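Local structure of tail protein, 43 kDa (Neisseria meningitidis MC58, 3D37) at residues A[318-323]-A[332-337]. The protein is of unknown function but probably forms part of the baseplate or hub of a phage-type tail. Sequence-based numbering, arbitrary orientation.
Sequences GRRFML and ELRLKE
The carboxylate of Glu332 is shared by two arginines, one from each strand, so that a salt-bridge network lies over one face of an antiparallel pair. Its two oxygens divide the work. OE2 takes the straighter bond, from Arg334 NH1 two residues along its own strand, at 3.1 Å. This bond is nearly straight at the hydrogen; OE2 lies in the guanidinium plane, at its edge, while NH1 approaches from the anti side of the oxygen, somewhat out of the carboxylate plane. OE1 receives Arg320 NH1 from across the pair at 3.1 Å, a salt bridge whose hydrogen bond is weak, bent to 125° at the hydrogen. The guanidinium and carboxylate planes stand almost perpendicular here. Arg320 extends from CG to NE, with CG anti to the backbone N (chi1 -178°), while Met322 SD sits 3.5 Å above the centre of its guanidinium.

Arg334, by contrast, bends at chi3 and lays one face of its guanidinium over the peptide link from Gly318 C to Arg319 N, offset toward the rim. Its NH2 comes 3.7 Å from CA of Gly318, a residue with no side chain.

Beneath this network the backbones pair in regular fashion. Gly318 faces Arg334 and Arg320 faces Glu332 as hydrogen-bonded pairs, the bond from Gly318 N to Arg334 O being weak. At the non-hydrogen-bonded pair between them, Arg319 and Leu333 turn to the other face, and Arg319 CA makes a CH···O contact of 3.2 Å with Glu332 O.

Asp28 and Asp30 also pair with Arg334, and Asp26 with Arg320, which probably helps to balance the two positive charges. These aspartates lie on strand 24-30, which flanks strand 310-324 of the hairpin that holds the contact; strand 278-285 lies beside its partner, strand 330-337.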
loop_
_atom_site.group_PDB
_atom_site.type_symbol
_atom_site.label_atom_id
_atom_site.label_comp_id
_atom_site.label_asym_id
_atom_site.label_seq_id
_atom_site.Cartn_x
_atom_site.Cartn_y
_atom_site.Cartn_z
ATOM N N GLY A 318 17.231 27.339 -3.445
ATOM C CA GLY A 318 17.433 25.934 -3.734
ATOM C C GLY A 318 16.461 25.419 -4.763
ATOM O O GLY A 318 15.353 25.941 -4.906
ATOM N N ARG A 319 16.913 24.450 -5.560
ATOM C CA ARG A 319 16.067 23.857 -6.531
ATOM C C ARG A 319 16.430 22.436 -6.874
ATOM O O ARG A 319 17.594 22.073 -6.954
ATOM C CB ARG A 319 15.936 24.724 -7.797
ATOM C CG ARG A 319 17.029 24.687 -8.735
ATOM C CD ARG A 319 16.922 23.564 -9.805
ATOM N NE ARG A 319 18.188 23.689 -10.478
ATOM C CZ ARG A 319 19.325 23.065 -10.213
ATOM N NH1 ARG A 319 19.444 22.097 -9.342
ATOM N NH2 ARG A 319 20.374 23.424 -10.896
ATOM N N ARG A 320 15.391 21.650 -7.093
ATOM C CA ARG A 320 15.546 20.234 -7.373
ATOM C C ARG A 320 14.782 19.848 -8.634
ATOM O O ARG A 320 13.568 19.912 -8.673
ATOM C CB ARG A 320 15.100 19.494 -6.110
ATOM C CG ARG A 320 15.161 17.979 -6.008
ATOM C CD ARG A 320 14.612 17.645 -4.581
ATOM N NE ARG A 320 14.177 16.291 -4.547
ATOM C CZ ARG A 320 13.138 15.800 -3.850
ATOM N NH1 ARG A 320 12.390 16.552 -3.012
ATOM N NH2 ARG A 320 12.839 14.506 -4.029
ATOM N N PHE A 321 15.544 19.478 -9.669
ATOM C CA PHE A 321 15.045 18.807 -10.851
ATOM C C PHE A 321 14.754 17.336 -10.514
ATOM O O PHE A 321 15.602 16.614 -9.974
ATOM C CB PHE A 321 16.043 18.837 -12.037
ATOM C CG PHE A 321 16.447 20.209 -12.507
ATOM C CD1 PHE A 321 15.506 21.192 -12.810
ATOM C CD2 PHE A 321 17.805 20.489 -12.737
ATOM C CE1 PHE A 321 15.915 22.473 -13.313
ATOM C CE2 PHE A 321 18.232 21.771 -13.248
ATOM C CZ PHE A 321 17.311 22.735 -13.544
ATOM N N MET A 322 13.544 16.916 -10.830
ATOM C CA MET A 322 13.045 15.624 -10.489
ATOM C C MET A 322 12.355 14.941 -11.691
ATOM O O MET A 322 11.686 15.582 -12.482
ATOM C CB MET A 322 12.023 15.757 -9.349
ATOM C CG MET A 322 12.502 16.531 -8.084
ATOM S SD MET A 322 11.258 16.459 -6.713
ATOM C CE MET A 322 10.008 17.503 -7.401
ATOM N N LEU A 323 12.555 13.645 -11.807
ATOM C CA LEU A 323 11.770 12.763 -12.658
ATOM C C LEU A 323 11.353 11.578 -11.801
ATOM O O LEU A 323 12.190 11.001 -11.132
ATOM C CB LEU A 323 12.602 12.203 -13.833
ATOM C CG LEU A 323 12.053 11.115 -14.798
ATOM C CD1 LEU A 323 10.820 11.578 -15.579
ATOM C CD2 LEU A 323 13.185 10.640 -15.714
ATOM N N GLU A 332 11.202 21.291 -7.940
ATOM C CA GLU A 332 10.923 21.906 -6.634
ATOM C C GLU A 332 11.726 23.131 -6.480
ATOM O O GLU A 332 12.985 23.152 -6.686
ATOM C CB GLU A 332 11.242 20.885 -5.536
ATOM C CG GLU A 332 11.299 21.452 -4.125
ATOM C CD GLU A 332 11.769 20.355 -3.113
ATOM O OE1 GLU A 332 11.071 19.300 -3.121
ATOM O OE2 GLU A 332 12.798 20.592 -2.388
ATOM N N LEU A 333 11.028 24.197 -6.134
ATOM C CA LEU A 333 11.605 25.528 -6.003
ATOM C C LEU A 333 11.534 25.962 -4.531
ATOM O O LEU A 333 10.436 26.104 -3.982
ATOM C CB LEU A 333 10.879 26.528 -6.911
ATOM C CG LEU A 333 10.701 26.150 -8.411
ATOM C CD1 LEU A 333 9.716 27.128 -9.043
ATOM C CD2 LEU A 333 12.052 26.135 -9.134
ATOM N N ARG A 334 12.687 26.070 -3.883
ATOM C CA ARG A 334 12.752 26.438 -2.461
ATOM C C ARG A 334 13.022 27.923 -2.407
ATOM O O ARG A 334 14.111 28.384 -2.658
ATOM C CB ARG A 334 13.826 25.637 -1.708
ATOM C CG ARG A 334 13.536 24.131 -1.835
ATOM C CD ARG A 334 14.399 23.287 -0.874
ATOM N NE ARG A 334 15.810 23.328 -1.227
ATOM C CZ ARG A 334 16.417 22.453 -2.014
ATOM N NH1 ARG A 334 15.750 21.458 -2.600
ATOM N NH2 ARG A 334 17.694 22.599 -2.266
ATOM N N LEU A 335 11.967 28.656 -2.103
ATOM C CA LEU A 335 11.922 30.093 -2.177
ATOM C C LEU A 335 11.966 30.748 -0.791
ATOM O O LEU A 335 11.410 30.240 0.200
ATOM C CB LEU A 335 10.682 30.488 -2.952
ATOM C CG LEU A 335 10.690 30.167 -4.440
ATOM C CD1 LEU A 335 9.281 30.124 -5.000
ATOM C CD2 LEU A 335 11.601 31.196 -5.203
ATOM N N LYS A 336 12.643 31.888 -0.728
ATOM C CA LYS A 336 12.859 32.613 0.496
ATOM C C LYS A 336 12.426 34.045 0.316
ATOM O O LYS A 336 12.324 34.526 -0.811
ATOM C CB LYS A 336 14.347 32.552 0.894
ATOM C CG LYS A 336 14.864 31.104 1.201
ATOM C CD LYS A 336 14.329 30.693 2.580
ATOM C CE LYS A 336 14.940 29.490 3.183
ATOM N NZ LYS A 336 14.349 29.257 4.518
ATOM N N GLU A 337 12.144 34.709 1.444
ATOM C CA GLU A 337 11.915 36.135 1.474
ATOM C C GLU A 337 12.977 36.873 0.647
ATOM O O GLU A 337 14.200 36.641 0.771
ATOM C CB GLU A 337 11.947 36.647 2.913
ATOM C CG GLU A 337 11.552 38.095 3.093
ATOM C CD GLU A 337 11.519 38.553 4.550
ATOM O OE1 GLU A 337 11.901 37.790 5.471
ATOM O OE2 GLU A 337 11.172 39.730 4.744
#